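Local coordinates for poly(ADP-ribose) glycohydrolase (Thermomonospora curvata, PDB 3SIG), which hydrolyses the glycosidic bonds between ADP-ribose units of poly(ADP-ribose), releasing ADP-ribose, the product bound in this crystal structure, at residues Thr21-Arg26 / Ala160-Glu165; Asp32-Ala37 / Gly152-Arg157; His212-Leu217 / Phe250-Phe255. All coordinates share one frame; numbering follows the deposited sequence. Where two conformers were deposited one is given.

Contact 1. Residues Thr21-Arg26 / Ala160-Glu165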
loop_
_atom_site.group_PDB
_atom_site.type_symbol
_atom_site.label_atom_id
_atom_site.label_comp_id
_atom_site.label_asym_id
_atom_site.label_seq_id
_atom_site.Cartn_x
_atom_site.Cartn_y
_atom_site.Cartn_z
ATOM N N THR A 21 -24.397 -4.609 2.811
ATOM C CA THR A 21 -25.357 -4.982 1.806
ATOM C C THR A 21 -24.840 -4.626 0.414
ATOM O O THR A 21 -24.565 -3.459 0.111
ATOM C CB THR A 21 -26.675 -4.299 2.066
ATOM O OG1 THR A 21 -27.092 -4.664 3.380
ATOM C CG2 THR A 21 -27.709 -4.744 1.070
ATOM N N ALA A 22 -24.669 -5.637 -0.425
ATOM C CA ALA A 22 -24.229 -5.450 -1.790
ATOM C C ALA A 22 -25.360 -4.928 -2.668
ATOM O O ALA A 22 -26.529 -4.942 -2.276
ATOM C CB ALA A 22 -23.683 -6.754 -2.360
ATOM N N PRO A 23 -25.030 -4.466 -3.881
ATOM C CA PRO A 23 -26.081 -3.863 -4.698
ATOM C C PRO A 23 -27.209 -4.812 -5.083
ATOM O O PRO A 23 -28.327 -4.344 -5.292
ATOM C CB PRO A 23 -25.309 -3.380 -5.932
ATOM C CG PRO A 23 -23.982 -3.078 -5.440
ATOM C CD PRO A 23 -23.691 -4.136 -4.399
ATOM N N SER A 24 -26.926 -6.108 -5.175
ATOM C CA SER A 24 -27.966 -7.100 -5.473
ATOM C C SER A 24 -28.927 -7.231 -4.324
ATOM O O SER A 24 -30.039 -7.729 -4.513
ATOM C CB SER A 24 -27.346 -8.479 -5.691
ATOM O OG SER A 24 -26.798 -8.960 -4.473
ATOM N N GLY A 25 -28.527 -6.797 -3.146
ATOM C CA GLY A 25 -29.280 -7.027 -1.930
ATOM C C GLY A 25 -28.683 -8.109 -1.061
ATOM O O GLY A 25 -29.073 -8.231 0.096
ATOM N N ARG A 26 -27.731 -8.875 -1.585
ATOM C CA ARG A 26 -27.016 -9.871 -0.797
ATOM C C ARG A 26 -26.376 -9.191 0.415
ATOM O O ARG A 26 -25.720 -8.174 0.282
ATOM C CB ARG A 26 -25.926 -10.523 -1.671
ATOM C CG ARG A 26 -24.983 -11.484 -0.959
ATOM C CD ARG A 26 -23.895 -12.047 -1.883
ATOM N NE ARG A 26 -23.313 -13.270 -1.314
ATOM C CZ ARG A 26 -22.049 -13.422 -0.904
ATOM N NH1 ARG A 26 -21.164 -12.437 -1.008
ATOM N NH2 ARG A 26 -21.657 -14.586 -0.398
ATOM N N ALA A 160 -15.196 2.873 -7.929
ATOM C CA ALA A 160 -16.233 3.894 -7.826
ATOM C C ALA A 160 -16.851 3.989 -6.431
ATOM O O ALA A 160 -17.683 4.871 -6.176
ATOM C CB ALA A 160 -17.321 3.626 -8.849
ATOM N N GLY A 161 -16.491 3.074 -5.540
ATOM C CA GLY A 161 -17.034 3.081 -4.202
ATOM C C GLY A 161 -18.204 2.132 -4.043
ATOM O O GLY A 161 -18.767 2.069 -2.961
ATOM N N ARG A 162 -18.562 1.395 -5.094
ATOM C CA ARG A 162 -19.657 0.415 -5.027
ATOM C C ARG A 162 -19.245 -0.839 -4.269
ATOM O O ARG A 162 -18.147 -1.367 -4.466
ATOM C CB ARG A 162 -20.085 0.023 -6.437
ATOM C CG ARG A 162 -20.830 1.105 -7.209
ATOM C CD ARG A 162 -22.304 1.119 -6.859
ATOM N NE ARG A 162 -22.975 -0.118 -7.264
ATOM C CZ ARG A 162 -23.688 -0.262 -8.379
ATOM N NH1 ARG A 162 -23.836 0.756 -9.216
ATOM N NH2 ARG A 162 -24.253 -1.429 -8.658
ATOM N N LEU A 163 -20.118 -1.304 -3.379
ATOM C CA LEU A 163 -19.837 -2.486 -2.601
ATOM C C LEU A 163 -19.828 -3.714 -3.508
ATOM O O LEU A 163 -20.620 -3.788 -4.444
ATOM C CB LEU A 163 -20.844 -2.640 -1.446
ATOM C CG LEU A 163 -20.675 -1.587 -0.343
ATOM C CD1 LEU A 163 -21.953 -1.437 0.484
ATOM C CD2 LEU A 163 -19.484 -1.919 0.537
ATOM N N LEU A 164 -18.987 -4.700 -3.205
ATOM C CA LEU A 164 -18.811 -5.859 -4.071
ATOM C C LEU A 164 -19.730 -6.994 -3.685
ATOM O O LEU A 164 -19.965 -7.272 -2.504
ATOM C CB LEU A 164 -17.361 -6.354 -4.018
ATOM C CG LEU A 164 -16.290 -5.366 -4.478
ATOM C CD1 LEU A 164 -14.897 -5.956 -4.370
ATOM C CD2 LEU A 164 -16.524 -4.944 -5.912
ATOM N N GLU A 165 -20.206 -7.691 -4.701
ATOM C CA GLU A 165 -20.997 -8.908 -4.473
ATOM C C GLU A 165 -20.158 -9.978 -3.793
ATOM O O GLU A 165 -20.623 -10.704 -2.921
ATOM C CB GLU A 165 -21.526 -9.458 -5.792
ATOM C CG GLU A 165 -22.512 -8.539 -6.488
ATOM C CD GLU A 165 -23.782 -8.304 -5.678
ATOM O OE1 GLU A 165 -24.195 -9.226 -4.950
ATOM O OE2 GLU A 165 -24.348 -7.187 -5.754
#

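Contact 2. Residues Asp32-Ala37 / Gly152-Arg157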
loop_
_atom_site.group_PDB
_atom_site.type_symbol
_atom_site.label_atom_id
_atom_site.label_comp_id
_atom_site.label_asym_id
_atom_site.label_seq_id
_atom_site.Cartn_x
_atom_site.Cartn_y
_atom_site.Cartn_z
ATOM N N ASP A 32 -15.551 -12.025 10.518
ATOM C CA ASP A 32 -14.510 -13.007 10.770
ATOM C C ASP A 32 -13.241 -12.658 10.003
ATOM O O ASP A 32 -12.135 -12.715 10.554
ATOM C CB ASP A 32 -14.956 -14.431 10.393
ATOM C CG ASP A 32 -16.025 -14.982 11.290
ATOM O OD1 ASP A 32 -16.222 -14.476 12.422
ATOM O OD2 ASP A 32 -16.667 -15.948 10.824
ATOM N N HIS A 33 -13.355 -12.329 8.729
ATOM C CA HIS A 33 -12.162 -11.992 7.968
ATOM C C HIS A 33 -11.502 -10.720 8.478
ATOM O O HIS A 33 -10.260 -10.651 8.526
ATOM C CB HIS A 33 -12.476 -11.905 6.496
ATOM C CG HIS A 33 -12.685 -13.238 5.872
ATOM N ND1 HIS A 33 -13.105 -13.400 4.572
ATOM C CD2 HIS A 33 -12.542 -14.480 6.384
ATOM C CE1 HIS A 33 -13.217 -14.688 4.310
ATOM N NE2 HIS A 33 -12.885 -15.368 5.391
ATOM N N VAL A 34 -12.275 -9.724 8.891
ATOM C CA VAL A 34 -11.703 -8.504 9.457
ATOM C C VAL A 34 -10.967 -8.827 10.751
ATOM O O VAL A 34 -9.832 -8.391 10.952
ATOM C CB VAL A 34 -12.780 -7.422 9.676
ATOM C CG1 VAL A 34 -12.237 -6.243 10.494
ATOM C CG2 VAL A 34 -13.287 -6.941 8.338
ATOM N N ALA A 35 -11.595 -9.585 11.640
ATOM C CA ALA A 35 -10.965 -9.982 12.907
ATOM C C ALA A 35 -9.692 -10.769 12.686
ATOM O O ALA A 35 -8.702 -10.529 13.393
ATOM C CB ALA A 35 -11.928 -10.767 13.760
ATOM N N GLN A 36 -9.666 -11.641 11.692
ATOM C CA GLN A 36 -8.477 -12.413 11.378
ATOM C C GLN A 36 -7.376 -11.478 10.908
ATOM O O GLN A 36 -6.210 -11.612 11.300
ATOM C CB GLN A 36 -8.750 -13.469 10.319
ATOM C CG GLN A 36 -9.606 -14.614 10.810
ATOM C CD GLN A 36 -9.785 -15.647 9.720
ATOM O OE1 GLN A 36 -8.863 -15.884 8.926
ATOM N NE2 GLN A 36 -10.975 -16.240 9.646
ATOM N N ALA A 37 -7.692 -10.535 10.038
ATOM C CA ALA A 37 -6.701 -9.595 9.562
ATOM C C ALA A 37 -6.122 -8.783 10.718
ATOM O O ALA A 37 -4.906 -8.570 10.778
ATOM C CB ALA A 37 -7.289 -8.695 8.494
ATOM N N GLY A 152 -4.504 -10.885 4.756
ATOM C CA GLY A 152 -5.881 -11.294 4.557
ATOM C C GLY A 152 -6.921 -10.218 4.792
ATOM O O GLY A 152 -8.023 -10.494 5.242
ATOM N N VAL A 153 -6.621 -8.976 4.436
ATOM C CA VAL A 153 -7.563 -7.887 4.616
ATOM C C VAL A 153 -8.648 -8.015 3.554
ATOM O O VAL A 153 -8.369 -8.039 2.345
ATOM C CB VAL A 153 -6.860 -6.527 4.468
ATOM C CG1 VAL A 153 -7.860 -5.410 4.572
ATOM C CG2 VAL A 153 -5.783 -6.388 5.536
ATOM N N PRO A 154 -9.924 -8.026 3.960
ATOM C CA PRO A 154 -10.990 -8.088 2.972
ATOM C C PRO A 154 -11.140 -6.740 2.253
ATOM O O PRO A 154 -11.122 -5.680 2.893
ATOM C CB PRO A 154 -12.227 -8.447 3.809
ATOM C CG PRO A 154 -11.902 -8.015 5.168
ATOM C CD PRO A 154 -10.424 -8.121 5.331
ATOM N N VAL A 155 -11.305 -6.805 0.944
ATOM C CA VAL A 155 -11.565 -5.664 0.074
ATOM C C VAL A 155 -12.967 -5.846 -0.456
ATOM O O VAL A 155 -13.310 -6.914 -0.982
ATOM C CB VAL A 155 -10.562 -5.613 -1.089
ATOM C CG1 VAL A 155 -10.829 -4.423 -1.991
ATOM C CG2 VAL A 155 -9.157 -5.543 -0.563
ATOM N N PHE A 156 -13.784 -4.815 -0.313
ATOM C CA PHE A 156 -15.218 -4.929 -0.579
ATOM C C PHE A 156 -15.813 -3.721 -1.300
ATOM O O PHE A 156 -17.055 -3.610 -1.342
ATOM C CB PHE A 156 -16.000 -5.260 0.722
ATOM C CG PHE A 156 -15.658 -4.370 1.900
ATOM C CD1 PHE A 156 -14.809 -4.824 2.896
ATOM C CD2 PHE A 156 -16.195 -3.097 2.022
ATOM C CE1 PHE A 156 -14.493 -4.016 3.971
ATOM C CE2 PHE A 156 -15.866 -2.282 3.092
ATOM C CZ PHE A 156 -15.007 -2.741 4.057
ATOM N N ARG A 157 -14.997 -2.865 -1.932
ATOM C CA ARG A 157 -15.508 -1.848 -2.850
ATOM C C ARG A 157 -14.705 -1.842 -4.131
ATOM O O ARG A 157 -13.498 -2.186 -4.112
ATOM C CB ARG A 157 -15.490 -0.427 -2.274
ATOM C CG ARG A 157 -16.289 -0.215 -1.029
ATOM C CD ARG A 157 -16.391 1.269 -0.694
ATOM N NE ARG A 157 -16.930 1.442 0.633
ATOM C CZ ARG A 157 -18.209 1.642 0.875
ATOM N NH1 ARG A 157 -19.069 1.718 -0.115
ATOM N NH2 ARG A 157 -18.626 1.767 2.124
HETATM O O HOH W 1 -8.658 -12.556 6.866
#

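Contact 3. Residues His212-Leu217 / Phe250-Phe255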
loop_
_atom_site.group_PDB
_atom_site.type_symbol
_atom_site.label_atom_id
_atom_site.label_comp_id
_atom_site.label_asym_id
_atom_site.label_seq_id
_atom_site.Cartn_x
_atom_site.Cartn_y
_atom_site.Cartn_z
ATOM N N HIS A 212 4.449 -14.090 -0.184
ATOM C CA HIS A 212 3.784 -13.468 -1.329
ATOM C C HIS A 212 4.662 -13.445 -2.556
ATOM O O HIS A 212 5.733 -12.834 -2.565
ATOM C CB HIS A 212 3.346 -12.055 -0.937
ATOM C CG HIS A 212 2.347 -12.050 0.162
ATOM N ND1 HIS A 212 2.598 -11.726 1.482
ATOM C CD2 HIS A 212 1.037 -12.376 0.115
ATOM C CE1 HIS A 212 1.492 -11.892 2.192
ATOM N NE2 HIS A 212 0.532 -12.284 1.381
ATOM N N ARG A 213 4.220 -14.135 -3.582
ATOM C CA ARG A 213 4.932 -14.194 -4.830
ATOM C C ARG A 213 4.417 -13.208 -5.864
ATOM O O ARG A 213 5.067 -13.001 -6.884
ATOM C CB ARG A 213 4.851 -15.593 -5.413
ATOM C CG ARG A 213 5.328 -16.703 -4.477
ATOM C CD ARG A 213 6.766 -17.077 -4.753
ATOM N NE ARG A 213 6.928 -17.665 -6.081
ATOM C CZ ARG A 213 7.840 -17.280 -6.974
ATOM N NH1 ARG A 213 8.687 -16.298 -6.690
ATOM N NH2 ARG A 213 7.909 -17.879 -8.157
ATOM N N ARG A 214 3.281 -12.573 -5.603
ATOM C CA ARG A 214 2.718 -11.579 -6.520
ATOM C C ARG A 214 2.452 -10.272 -5.755
ATOM O O ARG A 214 1.870 -10.288 -4.663
ATOM C CB ARG A 214 1.436 -12.128 -7.169
ATOM C CG ARG A 214 1.721 -13.407 -7.927
ATOM C CD ARG A 214 0.543 -13.904 -8.756
ATOM N NE ARG A 214 -0.595 -14.225 -7.895
ATOM C CZ ARG A 214 -1.870 -14.125 -8.251
ATOM N NH1 ARG A 214 -2.206 -13.781 -9.476
ATOM N NH2 ARG A 214 -2.805 -14.395 -7.354
ATOM N N LEU A 215 2.954 -9.174 -6.333
ATOM C CA LEU A 215 2.917 -7.861 -5.717
ATOM C C LEU A 215 2.234 -6.842 -6.569
ATOM O O LEU A 215 2.321 -6.846 -7.814
ATOM C CB LEU A 215 4.307 -7.325 -5.484
ATOM C CG LEU A 215 5.300 -8.263 -4.805
ATOM C CD1 LEU A 215 6.658 -7.563 -4.651
ATOM C CD2 LEU A 215 4.826 -8.810 -3.472
ATOM N N VAL A 216 1.628 -5.902 -5.886
ATOM C CA VAL A 216 1.142 -4.689 -6.538
ATOM C C VAL A 216 1.880 -3.510 -5.903
ATOM O O VAL A 216 1.665 -3.203 -4.721
ATOM C CB VAL A 216 -0.385 -4.499 -6.442
ATOM C CG1 VAL A 216 -0.781 -3.222 -7.151
ATOM C CG2 VAL A 216 -1.144 -5.703 -7.055
ATOM N N LEU A 217 2.747 -2.901 -6.696
ATOM C CA LEU A 217 3.554 -1.739 -6.319
ATOM C C LEU A 217 3.103 -0.567 -7.187
ATOM O O LEU A 217 2.082 -0.645 -7.884
ATOM C CB LEU A 217 5.052 -2.030 -6.542
ATOM C CG LEU A 217 5.582 -3.267 -5.814
ATOM C CD1 LEU A 217 7.050 -3.492 -6.153
ATOM C CD2 LEU A 217 5.393 -3.169 -4.331
ATOM N N PHE A 250 10.126 -12.845 -7.208
ATOM C CA PHE A 250 8.681 -12.766 -7.262
ATOM C C PHE A 250 8.216 -13.378 -8.582
ATOM O O PHE A 250 8.953 -13.390 -9.574
ATOM C CB PHE A 250 8.183 -11.322 -7.100
ATOM C CG PHE A 250 8.528 -10.743 -5.774
ATOM C CD1 PHE A 250 7.801 -11.111 -4.652
ATOM C CD2 PHE A 250 9.623 -9.933 -5.616
ATOM C CE1 PHE A 250 8.126 -10.627 -3.388
ATOM C CE2 PHE A 250 9.957 -9.424 -4.345
ATOM C CZ PHE A 250 9.233 -9.782 -3.234
ATOM N N ALA A 251 7.001 -13.898 -8.587
ATOM C CA ALA A 251 6.397 -14.428 -9.828
ATOM C C ALA A 251 5.858 -13.308 -10.723
ATOM O O ALA A 251 5.950 -13.355 -11.941
ATOM C CB ALA A 251 5.291 -15.422 -9.505
ATOM N N HIS A 252 5.272 -12.279 -10.114
ATOM C CA HIS A 252 4.554 -11.243 -10.847
ATOM C C HIS A 252 4.556 -9.968 -10.014
ATOM O O HIS A 252 4.222 -9.994 -8.823
ATOM C CB HIS A 252 3.130 -11.728 -11.074
ATOM C CG HIS A 252 2.293 -10.897 -11.998
ATOM N ND1 HIS A 252 0.995 -11.255 -12.307
ATOM C CD2 HIS A 252 2.524 -9.737 -12.658
ATOM C CE1 HIS A 252 0.463 -10.352 -13.111
ATOM N NE2 HIS A 252 1.375 -9.432 -13.359
ATOM N N VAL A 253 5.033 -8.897 -10.618
ATOM C CA VAL A 253 4.992 -7.566 -10.013
ATOM C C VAL A 253 4.265 -6.648 -10.956
ATOM O O VAL A 253 4.638 -6.538 -12.148
ATOM C CB VAL A 253 6.386 -7.020 -9.791
ATOM C CG1 VAL A 253 6.344 -5.588 -9.261
ATOM C CG2 VAL A 253 7.170 -7.929 -8.811
ATOM N N VAL A 254 3.225 -6.000 -10.461
ATOM C CA VAL A 254 2.515 -4.975 -11.235
ATOM C C VAL A 254 2.788 -3.614 -10.626
ATOM O O VAL A 254 2.621 -3.437 -9.412
ATOM C CB VAL A 254 0.985 -5.178 -11.204
ATOM C CG1 VAL A 254 0.256 -4.130 -12.073
ATOM C CG2 VAL A 254 0.595 -6.579 -11.629
ATOM N N PHE A 255 3.234 -2.683 -11.465
ATOM C CA PHE A 255 3.271 -1.276 -11.103
ATOM C C PHE A 255 1.979 -0.694 -11.600
ATOM O O PHE A 255 1.854 -0.335 -12.789
ATOM C CB PHE A 255 4.514 -0.587 -11.681
ATOM C CG PHE A 255 5.797 -1.131 -11.131
ATOM C CD1 PHE A 255 6.262 -0.757 -9.891
ATOM C CD2 PHE A 255 6.519 -2.072 -11.832
ATOM C CE1 PHE A 255 7.463 -1.264 -9.389
ATOM C CE2 PHE A 255 7.716 -2.571 -11.324
ATOM C CZ PHE A 255 8.158 -2.195 -10.096
HETATM O O HOH W 2 -0.677 -13.562 -11.832
#

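Contact 1. Residues Thr21-Arg26 / Ala160-Glu165
Glu165 reaches across to Ser24 at the tip of a beta-hairpin, where Ala22-Gly25 forms a type I turn and Gly25, with its positive phi, forms the G1 bulge that follows the turn, between strands 19-21 and 27-29. The carboxylate holds the turn with both oxygens. OE2 of Glu165 receives the backbone N-H of Ser24 at 2.9 Å through its syn lone pair, and OE1 of Glu165 accepts the Ser24 hydroxyl, OG to OE1 2.7 Å, from the syn side but 23° out of the carboxylate plane. CG of Glu165 stands anti to the carbonyl carbon, and a bend at chi2 (-63°) brings CD round toward Ser24. The Ser24 hydroxyl is gripped twice: while donating to Glu165 it accepts the N-H of Arg26, N to OG 3.0 Å, which makes an ST turn inside the hairpin loop. Beside this, Pro23 rests against the other strand, its CD 3.1 Å from Leu163 O, while its CB and CG meet the guanidinium end of Arg162. Leu163 puts CD1 against Thr21 O and also packs on Ile14 of helix 2-17; Tyr20 OH is hydrogen-bonded to Leu164 O. The hairpin tip is thus joined to the start of strand 163-175 on an exposed flank of the macrodomain-like fold. Arg26 can be followed from root to tip. Its CB lies 3.9 Å from Glu165 OE1; CG, anti to the backbone N (chi1 174°), starts an extended chain; CD passes Glu165 O at 3.7 Å, with NE and CZ also near that oxygen. Its charge stays apart from the carboxylate, and at the edge of the guanidinium NH1 makes a weak bond to the carbonyl O of Glu165, 2.6 Å long and bent.

Contact 2. Residues Asp32-Ala37 / Gly152-Arg157
Pro154 presents its ring to helix 31-39 as the main bump of this helix-on-sheet packing, entering a shallow hollow bordered by His33, Val34 and Ala37. The short helix and strand segments approach to 7.4 Å between axes, with their directions 138° apart, so the helix lies aslant across strand 147-157. CG of the proline makes the closest fit, 3.6 Å from CG2 of Val34, the two side chains meeting at about a right angle. That methyl stands anti to the carbonyl carbon of Val34, and the side chain also touches Leu15 of helix 2-17. The same ring carbon, Pro154 CG, lies 4.2 Å from CB of His33, whose imidazole leads away from the strand. One turn further along the helix, Ala37 supplies a smaller bump: its CB sits 4.0 Å from Val153 CG2, equally close to Val153 CA, and 3.8 Å from Gly152 O. Gly152 has a positive phi, and the chain turns a corner here; its N is held by the side chain of Gln88. Beside Gly152 a water takes up the notch between two carbonyl oxygens, donating to His33 O at 3.0 Å and to Gly152 O at 2.7 Å. His33 O also accepts the helical N-H of Ala37. The contact is therefore apolar in its side chains, and its polarity lies in two acceptors facing one another; the water, spending a proton on each, would probably relieve the repulsion that bare carbonyls would feel and ties helix to strand without a direct bond.

Contact 3. Residues His212-Leu217 / Phe250-Phe255
Leu215 lays CD1 over the centre of the Phe250 ring, 3.5 Å from its centroid and 6° off the ring normal, a CH-pi contact seen for one of the two modelled leucine conformers, so its detail is less certain. His212 O meets the same ring in its plane, 3.4 Å from CE1. An alanine in place of Phe250 would probably open a gap beside Leu215, letting its methyls turn, and deprive His212 O of its ring-edge neighbour. Beside the ring, Arg213 O takes the N-H of Ala251 at 2.7 Å and, weakly, that of His252, while the Arg213 guanidinium folds back with one face over Ala251 N. From here the two chains run as adjacent parallel strands, the outer limbs of a beta-alpha-beta crossover through helix 229-240: Leu215 N bonds to His252 O, Val254 N to Leu215 O, and Leu217 N to Val254 O at 2.8 Å. On the face of Leu215 and Leu217, CD1 of Leu217 meets Val253 CG1 at 3.8 Å, and Leu217 lies alongside Phe255, whose ring stacks on Phe274; helix 189-209 covers Leu215. That face is apolar; the other mixes Val216 and Val254 with Arg214 and His252, whose CG and CB pack together. A water in the plane of both groups joins Arg214 NH1, 2.8 Å away, to His252 ND1, and Glu68 bonds to His252 NE2. Leu81 O, the carboxylate of Asp87 and the water share the polar end of the buried arginine, and Asp87 would probably offset its charge.

Overall arrangement
All three contacts reach the mixed sheet of the macrodomain-like fold, but at different depths. Contact 3, its centre about 12 Å from the centre of the chain, is core: two neighbouring strands joined by backbone bonds, with the Val216 side chain about 7 Å from the bound ADP-ribose. Contact 2, also buried, sets a helix on the sheet through apolar side chains and one water. Contact 1 lies at the surface, its centre about 23 Å from that of the chain, and relies on a carboxylate and polar turn atoms. Contact 1 uses strand 163-175 and contact 2 its neighbour 147-157, and the two touch directly, Leu164 N lying 2.9 Å from Phe156 O. Contact 3 touches neither.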